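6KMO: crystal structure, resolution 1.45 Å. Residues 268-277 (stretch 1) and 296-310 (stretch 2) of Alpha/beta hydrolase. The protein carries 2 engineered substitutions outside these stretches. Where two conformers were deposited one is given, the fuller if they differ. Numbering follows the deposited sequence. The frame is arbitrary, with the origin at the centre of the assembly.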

# COMPACT_ATOMS: atom_id res chain seq x y z
N GLU A 268 6.56 10.96 11.57
CA GLU A 268 6.35 9.69 10.89
C GLU A 268 5.39 9.91 9.73
O GLU A 268 4.41 10.64 9.85
CB GLU A 268 5.79 8.65 11.86
CG GLU A 268 6.72 8.39 13.04
CD GLU A 268 6.56 7.03 13.69
OE1 GLU A 268 6.04 6.09 13.07
OE2 GLU A 268 6.97 6.91 14.86
N THR A 269 5.67 9.24 8.61
CA THR A 269 5.03 9.59 7.34
C THR A 269 4.67 8.36 6.52
O THR A 269 5.42 7.38 6.48
CB THR A 269 5.98 10.49 6.54
OG1 THR A 269 6.15 11.74 7.21
CG2 THR A 269 5.47 10.79 5.15
N LEU A 270 3.52 8.44 5.86
CA LEU A 270 3.12 7.53 4.79
C LEU A 270 3.04 8.35 3.52
O LEU A 270 2.39 9.41 3.50
CB LEU A 270 1.75 6.93 5.08
CG LEU A 270 1.12 6.14 3.92
CD1 LEU A 270 1.93 4.91 3.56
CD2 LEU A 270 -0.29 5.72 4.28
N ILE A 271 3.68 7.88 2.45
CA ILE A 271 3.55 8.48 1.12
C ILE A 271 2.92 7.43 0.21
O ILE A 271 3.42 6.31 0.13
CB ILE A 271 4.91 8.91 0.55
CG1 ILE A 271 5.53 10.01 1.40
CG2 ILE A 271 4.76 9.37 -0.89
CD1 ILE A 271 7.00 10.28 1.12
N GLN A 272 1.83 7.79 -0.46
CA GLN A 272 1.31 6.97 -1.56
C GLN A 272 1.69 7.63 -2.87
O GLN A 272 1.57 8.85 -3.02
CB GLN A 272 -0.21 6.84 -1.51
CG GLN A 272 -0.75 6.19 -0.25
CD GLN A 272 -2.18 5.69 -0.39
OE1 GLN A 272 -2.89 6.02 -1.35
NE2 GLN A 272 -2.62 4.91 0.60
N THR A 273 2.13 6.82 -3.84
CA THR A 273 2.35 7.32 -5.19
C THR A 273 1.53 6.51 -6.18
O THR A 273 1.14 5.36 -5.92
CB THR A 273 3.83 7.31 -5.57
OG1 THR A 273 4.27 5.95 -5.54
CG2 THR A 273 4.66 8.20 -4.66
N ALA A 274 1.26 7.13 -7.32
CA ALA A 274 0.58 6.49 -8.44
C ALA A 274 1.61 6.09 -9.48
O ALA A 274 2.50 6.88 -9.82
CB ALA A 274 -0.41 7.46 -9.07
N GLU A 275 1.48 4.87 -10.02
CA GLU A 275 2.47 4.38 -10.97
C GLU A 275 2.56 5.27 -12.21
O GLU A 275 3.65 5.48 -12.74
CB GLU A 275 2.17 2.94 -11.38
CG GLU A 275 3.14 2.37 -12.42
CD GLU A 275 2.76 0.99 -12.90
OE1 GLU A 275 1.57 0.62 -12.89
OE2 GLU A 275 3.71 0.27 -13.30
N LEU A 276 1.43 5.78 -12.70
CA LEU A 276 1.40 6.53 -13.96
C LEU A 276 1.11 7.99 -13.68
O LEU A 276 0.07 8.51 -14.10
CB LEU A 276 0.39 5.90 -14.93
CG LEU A 276 0.72 4.45 -15.33
CD1 LEU A 276 -0.12 3.48 -14.55
CD2 LEU A 276 0.54 4.23 -16.84
N ASP A 277 2.02 8.66 -12.98
CA ASP A 277 1.87 10.04 -12.51
C ASP A 277 3.21 10.74 -12.72
O ASP A 277 4.25 10.22 -12.32
CB ASP A 277 1.48 10.01 -11.03
CG ASP A 277 1.24 11.38 -10.40
OD1 ASP A 277 1.51 12.43 -11.01
OD2 ASP A 277 0.73 11.40 -9.24
N PRO A 296 10.78 7.67 10.43
CA PRO A 296 9.98 6.48 10.08
C PRO A 296 9.05 6.82 8.93
O PRO A 296 8.19 7.70 9.04
CB PRO A 296 9.23 6.16 11.38
CG PRO A 296 10.05 6.86 12.46
CD PRO A 296 10.50 8.12 11.81
N VAL A 297 9.23 6.14 7.80
CA VAL A 297 8.50 6.46 6.59
C VAL A 297 8.19 5.19 5.80
O VAL A 297 9.05 4.30 5.64
CB VAL A 297 9.23 7.52 5.74
CG1 VAL A 297 10.62 7.05 5.36
CG2 VAL A 297 8.43 7.84 4.50
N THR A 298 6.97 5.12 5.29
CA THR A 298 6.50 4.06 4.41
C THR A 298 6.16 4.69 3.07
O THR A 298 5.47 5.72 3.04
CB THR A 298 5.24 3.41 4.99
OG1 THR A 298 5.54 2.85 6.28
CG2 THR A 298 4.72 2.31 4.10
N VAL A 299 6.63 4.09 1.98
CA VAL A 299 6.31 4.57 0.63
C VAL A 299 5.65 3.43 -0.12
O VAL A 299 6.25 2.36 -0.31
CB VAL A 299 7.56 5.04 -0.12
CG1 VAL A 299 7.19 5.50 -1.52
CG2 VAL A 299 8.26 6.18 0.64
N THR A 300 4.41 3.65 -0.56
CA THR A 300 3.62 2.65 -1.27
C THR A 300 3.25 3.19 -2.64
O THR A 300 2.57 4.22 -2.74
CB THR A 300 2.33 2.31 -0.54
OG1 THR A 300 2.57 2.07 0.85
CG2 THR A 300 1.65 1.08 -1.14
N ARG A 301 3.68 2.49 -3.69
CA ARG A 301 3.26 2.78 -5.05
C ARG A 301 2.07 1.90 -5.41
O ARG A 301 2.15 0.68 -5.28
CB ARG A 301 4.41 2.51 -6.02
CG ARG A 301 4.07 2.75 -7.48
CD ARG A 301 5.11 2.18 -8.42
NE ARG A 301 6.32 2.98 -8.41
CZ ARG A 301 7.26 2.95 -9.35
NH1 ARG A 301 7.14 2.11 -10.36
NH2 ARG A 301 8.31 3.74 -9.26
N TYR A 302 0.99 2.51 -5.86
CA TYR A 302 -0.21 1.80 -6.31
C TYR A 302 -0.15 1.67 -7.83
O TYR A 302 -0.17 2.68 -8.55
CB TYR A 302 -1.49 2.48 -5.81
CG TYR A 302 -1.68 2.26 -4.31
CD1 TYR A 302 -1.01 3.04 -3.39
CD2 TYR A 302 -2.49 1.24 -3.84
CE1 TYR A 302 -1.14 2.82 -2.03
CE2 TYR A 302 -2.63 1.02 -2.47
CZ TYR A 302 -1.96 1.82 -1.58
OH TYR A 302 -2.06 1.64 -0.21
N ASN A 303 -0.04 0.44 -8.31
CA ASN A 303 0.12 0.24 -9.74
C ASN A 303 -1.18 0.46 -10.51
O ASN A 303 -2.29 0.32 -10.00
CB ASN A 303 0.69 -1.14 -10.03
CG ASN A 303 2.19 -1.18 -10.03
OD1 ASN A 303 2.87 -0.20 -9.69
ND2 ASN A 303 2.74 -2.32 -10.43
N GLY A 304 -1.02 0.88 -11.77
CA GLY A 304 -2.13 1.06 -12.66
C GLY A 304 -2.88 2.35 -12.47
O GLY A 304 -3.87 2.58 -13.18
N MET A 305 -2.45 3.19 -11.54
CA MET A 305 -3.18 4.39 -11.16
C MET A 305 -2.58 5.64 -11.80
O MET A 305 -1.38 5.73 -12.05
CB MET A 305 -3.17 4.59 -9.63
CG MET A 305 -3.93 3.56 -8.82
SD MET A 305 -5.76 3.44 -9.23
CE MET A 305 -5.74 1.93 -10.31
N ILE A 306 -3.45 6.61 -12.04
CA ILE A 306 -3.06 7.95 -12.41
C ILE A 306 -3.02 8.85 -11.19
O ILE A 306 -3.54 8.53 -10.12
CB ILE A 306 -4.01 8.55 -13.48
CG1 ILE A 306 -5.45 8.51 -13.00
CG2 ILE A 306 -3.83 7.85 -14.81
CD1 ILE A 306 -6.40 9.32 -13.84
N HIS A 307 -2.41 10.02 -11.36
CA HIS A 307 -2.49 11.09 -10.38
C HIS A 307 -3.93 11.29 -9.91
O HIS A 307 -4.87 11.28 -10.70
CB HIS A 307 -1.97 12.39 -11.00
CG HIS A 307 -1.89 13.51 -10.03
ND1 HIS A 307 -0.95 13.56 -9.03
CD2 HIS A 307 -2.69 14.59 -9.86
CE1 HIS A 307 -1.16 14.65 -8.30
NE2 HIS A 307 -2.20 15.29 -8.79
N ASP A 308 -4.10 11.52 -8.60
CA ASP A 308 -5.41 11.84 -8.03
C ASP A 308 -6.39 10.67 -8.15
O ASP A 308 -7.61 10.87 -8.09
CB ASP A 308 -6.01 13.13 -8.62
CG ASP A 308 -5.73 14.35 -7.78
OD1 ASP A 308 -5.52 14.26 -6.54
OD2 ASP A 308 -5.77 15.46 -8.37
N TYR A 309 -5.88 9.44 -8.20
CA TYR A 309 -6.76 8.28 -8.26
C TYR A 309 -7.75 8.30 -7.10
O TYR A 309 -8.93 7.99 -7.29
CB TYR A 309 -5.97 6.97 -8.29
CG TYR A 309 -5.00 6.70 -7.14
CD1 TYR A 309 -3.69 7.10 -7.22
CD2 TYR A 309 -5.41 6.03 -6.00
CE1 TYR A 309 -2.79 6.86 -6.19
CE2 TYR A 309 -4.51 5.78 -4.94
CZ TYR A 309 -3.20 6.20 -5.06
OH TYR A 309 -2.27 6.02 -4.05
N GLY A 310 -7.30 8.67 -5.90
CA GLY A 310 -8.20 8.67 -4.76
C GLY A 310 -9.09 9.88 -4.63
O GLY A 310 -9.98 9.89 -3.78
O HOH W 1 4.82 5.12 8.07
O HOH W 2 -0.37 3.12 1.55
O HOH W 3 -1.34 10.74 -13.92

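The two stretches run side by side as parallel beta strands: their N-to-C directions differ by 22°, and the axes approach to 4.6 Å. The register is regular, Thr269 facing Val297 (CA to CA 4.7 Å) and Thr273 facing Arg301 (CA to CA 4.6 Å). As parallel pairing requires, each bonding residue of one strand spans two residues of the other. Thr269 N donates to Pro296 O (3.0 Å) and Thr298 N to Thr269 O (3.0 Å). The pattern repeats at Ile271 N to Thr298 O (2.9 Å, 171° at the hydrogen), Thr300 N to Ile271 O (2.9 Å, 171°), Thr273 N to Thr300 O (2.9 Å) and Tyr302 N to Thr273 O (2.9 Å, 175°). The near-linear angles mark the middle of the ladder as its best-formed part; at Glu275 N to Tyr302 O the bond lengthens to 3.1 Å and bends to 150°. Short CA-H...O contacts accompany the ladder, among them Val297 CA to Thr269 O at 3.2 Å.

Beyond this point both chains turn a corner, at Glu275 and at Asn303-Gly304. A type II turn from Tyr302 to Met305 lifts Met305 O into position to accept from Leu276 N (2.9 Å). Gly304 lies within this turn with phi 80°, a value that favours glycine. Its amide is met by Glu275, whose CB points toward stretch 2 and whose extended side chain (chi1 and chi2 both t) brings OE1 to 2.8 Å from Gly304 N. This hydrogen bond ties the two corners together, and Glu275 has the largest area covered by the opposing stretch, 88 Å².

Side chains alternate between the sheet faces. Thr269, Ile271, Thr273, Val297, Val299 and Arg301 share one. There the branched residues suit the extended backbone, and Ile271 CD1 lies 4.3 Å from Val299 CG2 and 4.4 Å from Val297 CG2. Thr273 OG1 sits 3.5 Å from Arg301 CB, so the arginine's aliphatic base packs beside a small side chain.

The other face bears Leu270, Gln272, Ala274, Thr298, Thr300 and Tyr302. Buried Gln272 accepts at OE1 from Tyr309 OH (2.8 Å), with OE1 near the plane of the tyrosine ring at its edge. Gln272 NE2 and Tyr302 OH are 3.4 Å apart at a poor angle; water 2 joins them instead, weakly bonded to NE2 (3.0 Å), donating to Tyr302 OH (2.9 Å) and also bonded to Thr300 OG1 (3.2 Å). Water 1 likewise links Thr269 O (2.8 Å) to Thr298 OG1 (3.0 Å). Ala274 fits a crowded position: its CB is 3.5 Å from Ile306 O, 3.8 Å from Tyr309 CD1 and 4.0 Å from Met305 CB.

At the far end, His307 ND1 donates to Asp277 OD2 (2.7 Å, 155°), the carboxylate oxygen lying at the ring edge near its plane. Asp277 also caps a backbone N just past its stretch, so one buried acid serves both contacts. In all, 1083 Å² is buried between the stretches.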